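Local coordinates for XAC2610 protein (Xanthomonas axonopodis pv. citri, PDB 4QTQ) that probably acts as an immunity protein of a type IV secretion system, inhibiting a peptidoglycan hydrolase, and binds a calcium ion, at residues A[26-31]-A[94-99]. Sequence-based numbering, arbitrary orientation.
Sequences GGIAVS and IILTDI. With CA (calcium ion), chain B.
The CD1 methyl of Leu96 is the bump of this contact and fits a shallow hollow formed by Ile28 and, less closely, Val30. Within the hollow, CD1 of Leu96 lies 3.8 Å from CD1 of Ile28 and equally near the CB and CG2 of that residue, so the isoleucine cups the methyl with its branch point and with the ends of both branches. With chi1 of Ile28 at -63°, CG2 is anti to the backbone N and CG1 anti to the carbonyl carbon, turning both branches toward CD1 of Leu96, which sits between them. The hollow's other wall is Val30, whose CG2 approaches CD1 of Leu96 tip to tip at 4.2 Å. The second methyl of the valine, CG1, turns instead to Ile94 and meets its CG2 at 4.4 Å, a looser touch. Val30 thus reaches both side chains, one methyl to each.

The interlock is purely apolar and modest in area, 176 Å² over both sides. No hydrogen bond crosses it, for the strands 28-31 and 94-97 belong to different sheets; their axes come no closer than 10.3 Å and run nearly antiparallel, at 159°. Phe78 and His80 of strand 78-80, together with Val53 and Val55 of strand 52-56, pack around the same side chains and help bury them. Just past the end of strand 94-97, Asp98 binds the calcium ion through OD1 at 2.3 Å, while its OD2 is hydrogen-bonded to Gly103 N; the side chains of Asn100, Asp102 and Asp106, the backbone O of His104 and a water are further ligands. The contact is the face-to-face sheet packing of a beta-sandwich core, and one strand runs directly into a calcium-binding loop of DxDxDG type, its ligands spaced as in an EF-hand loop but set between two strands.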
ATOM      1  N   GLY A  26      12.265  13.665  -1.984  1.00 51.17           N
ATOM      2  CA  GLY A  26      12.887  13.674  -0.664  1.00 51.09           C
ATOM      3  C   GLY A  26      14.222  12.955  -0.626  1.00 49.94           C
ATOM      4  O   GLY A  26      14.539  12.244   0.339  1.00 49.16           O
ATOM      5  N   GLY A  27      15.010  13.135  -1.683  1.00 48.74           N
ATOM      6  CA  GLY A  27      16.371  12.595  -1.734  1.00 47.24           C
ATOM      7  C   GLY A  27      16.466  11.142  -2.182  1.00 44.95           C
ATOM      8  O   GLY A  27      17.557  10.569  -2.186  1.00 43.19           O
ATOM      9  N   ILE A  28      15.327  10.547  -2.539  1.00 42.88           N
ATOM     10  CA  ILE A  28      15.294   9.210  -3.128  1.00 41.08           C
ATOM     11  C   ILE A  28      14.927   9.381  -4.588  1.00 40.55           C
ATOM     12  O   ILE A  28      13.910  10.003  -4.903  1.00 38.98           O
ATOM     13  CB  ILE A  28      14.253   8.309  -2.440  1.00 40.27           C
ATOM     14  CG1 ILE A  28      14.619   8.098  -0.963  1.00 41.22           C
ATOM     15  CG2 ILE A  28      14.162   6.961  -3.146  1.00 38.88           C
ATOM     16  CD1 ILE A  28      13.477   7.590  -0.106  1.00 40.76           C
ATOM     17  N   ALA A  29      15.755   8.845  -5.479  1.00 40.19           N
ATOM     18  CA  ALA A  29      15.499   8.978  -6.912  1.00 41.14           C
ATOM     19  C   ALA A  29      14.671   7.795  -7.355  1.00 40.96           C
ATOM     20  O   ALA A  29      14.969   6.653  -6.991  1.00 41.23           O
ATOM     21  CB  ALA A  29      16.799   9.042  -7.696  1.00 41.59           C
ATOM     22  N   VAL A  30      13.622   8.069  -8.124  1.00 41.61           N
ATOM     23  CA  VAL A  30      12.750   7.020  -8.633  1.00 41.47           C
ATOM     24  C   VAL A  30      12.513   7.246 -10.119  1.00 42.46           C
ATOM     25  O   VAL A  30      12.151   8.357 -10.538  1.00 43.26           O
ATOM     26  CB  VAL A  30      11.379   6.984  -7.922  1.00 41.19           C
ATOM     27  CG1 VAL A  30      10.575   5.779  -8.407  1.00 41.37           C
ATOM     28  CG2 VAL A  30      11.543   6.932  -6.410  1.00 41.11           C
ATOM     29  N   SER A  31      12.747   6.200 -10.905  1.00 41.36           N
ATOM     30  CA  SER A  31      12.460   6.233 -12.331  0.50 42.38           C
ATOM     31  C   SER A  31      11.499   5.116 -12.695  1.00 41.28           C
ATOM     32  O   SER A  31      11.475   4.076 -12.049  1.00 41.35           O
ATOM     33  CB  SER A  31      13.746   6.124 -13.157  0.50 43.84           C
ATOM     34  OG  SER A  31      14.396   4.878 -12.963  0.50 44.17           O
ATOM     35  N   ILE A  94       3.109   5.434  -6.494  1.00 36.82           N
ATOM     36  CA  ILE A  94       4.373   4.927  -5.950  1.00 36.58           C
ATOM     37  C   ILE A  94       4.680   5.658  -4.655  1.00 36.41           C
ATOM     38  O   ILE A  94       4.862   6.879  -4.665  1.00 36.07           O
ATOM     39  CB  ILE A  94       5.536   5.126  -6.947  1.00 38.34           C
ATOM     40  CG1 ILE A  94       5.344   4.232  -8.176  1.00 38.25           C
ATOM     41  CG2 ILE A  94       6.885   4.834  -6.278  1.00 39.01           C
ATOM     42  CD1 ILE A  94       6.232   4.598  -9.340  1.00 39.67           C
ATOM     43  N   ILE A  95       4.721   4.896  -3.562  1.00 36.42           N
ATOM     44  CA  ILE A  95       4.838   5.418  -2.179  1.00 37.71           C
ATOM     45  C   ILE A  95       6.112   4.902  -1.465  1.00 37.59           C
ATOM     46  O   ILE A  95       6.361   3.693  -1.381  1.00 38.23           O
ATOM     47  CB  ILE A  95       3.597   4.995  -1.359  1.00 37.84           C
ATOM     48  CG1 ILE A  95       2.330   5.658  -1.929  1.00 38.54           C
ATOM     49  CG2 ILE A  95       3.763   5.286   0.138  1.00 38.60           C
ATOM     50  CD1 ILE A  95       1.120   4.743  -1.929  1.00 38.47           C
ATOM     51  N   LEU A  96       6.903   5.842  -0.969  1.00 39.14           N
ATOM     52  CA  LEU A  96       8.104   5.591  -0.166  1.00 39.19           C
ATOM     53  C   LEU A  96       7.792   5.909   1.303  1.00 39.51           C
ATOM     54  O   LEU A  96       7.464   7.044   1.658  1.00 41.11           O
ATOM     55  CB  LEU A  96       9.259   6.470  -0.650  1.00 40.51           C
ATOM     56  CG  LEU A  96       9.450   6.637  -2.156  1.00 40.82           C
ATOM     57  CD1 LEU A  96      10.490   7.711  -2.435  1.00 43.03           C
ATOM     58  CD2 LEU A  96       9.857   5.323  -2.790  1.00 41.11           C
ATOM     59  N   THR A  97       7.868   4.887   2.147  1.00 39.48           N
ATOM     60  CA  THR A  97       7.395   4.969   3.515  1.00 39.43           C
ATOM     61  C   THR A  97       7.976   3.784   4.277  1.00 38.83           C
ATOM     62  O   THR A  97       8.086   2.685   3.726  1.00 37.94           O
ATOM     63  CB  THR A  97       5.848   4.934   3.568  1.00 39.14           C
ATOM     64  OG1 THR A  97       5.403   5.230   4.890  1.00 39.54           O
ATOM     65  CG2 THR A  97       5.294   3.556   3.150  1.00 38.50           C
ATOM     66  N   ASP A  98       8.381   4.014   5.525  1.00 39.93           N
ATOM     67  CA  ASP A  98       8.946   2.946   6.352  1.00 39.89           C
ATOM     68  C   ASP A  98       7.795   2.268   7.036  1.00 39.46           C
ATOM     69  O   ASP A  98       7.189   2.823   7.937  1.00 40.48           O
ATOM     70  CB  ASP A  98       9.929   3.499   7.392  1.00 41.69           C
ATOM     71  CG  ASP A  98      10.596   2.404   8.226  1.00 42.41           C
ATOM     72  OD1 ASP A  98      10.672   1.229   7.773  1.00 40.42           O
ATOM     73  OD2 ASP A  98      11.057   2.739   9.344  1.00 43.86           O
ATOM     74  N   ILE A  99       7.478   1.068   6.588  1.00 39.26           N
ATOM     75  CA  ILE A  99       6.317   0.350   7.089  1.00 40.59           C
ATOM     76  C   ILE A  99       6.682  -0.385   8.374  1.00 42.83           C
ATOM     77  O   ILE A  99       5.901  -0.396   9.324  1.00 43.74           O
ATOM     78  CB  ILE A  99       5.763  -0.625   6.018  1.00 40.20           C
ATOM     79  CG1 ILE A  99       5.215   0.183   4.827  1.00 39.97           C
ATOM     80  CG2 ILE A  99       4.677  -1.527   6.599  1.00 41.20           C
ATOM     81  CD1 ILE A  99       4.822  -0.637   3.619  1.00 40.25           C
TER
HETATM   82 CA    CA B 301      11.709  -0.383   6.428  1.00 41.14          CA
HETATM   83  O   HOH W   1      13.188  -2.088   5.938  1.00 36.24           O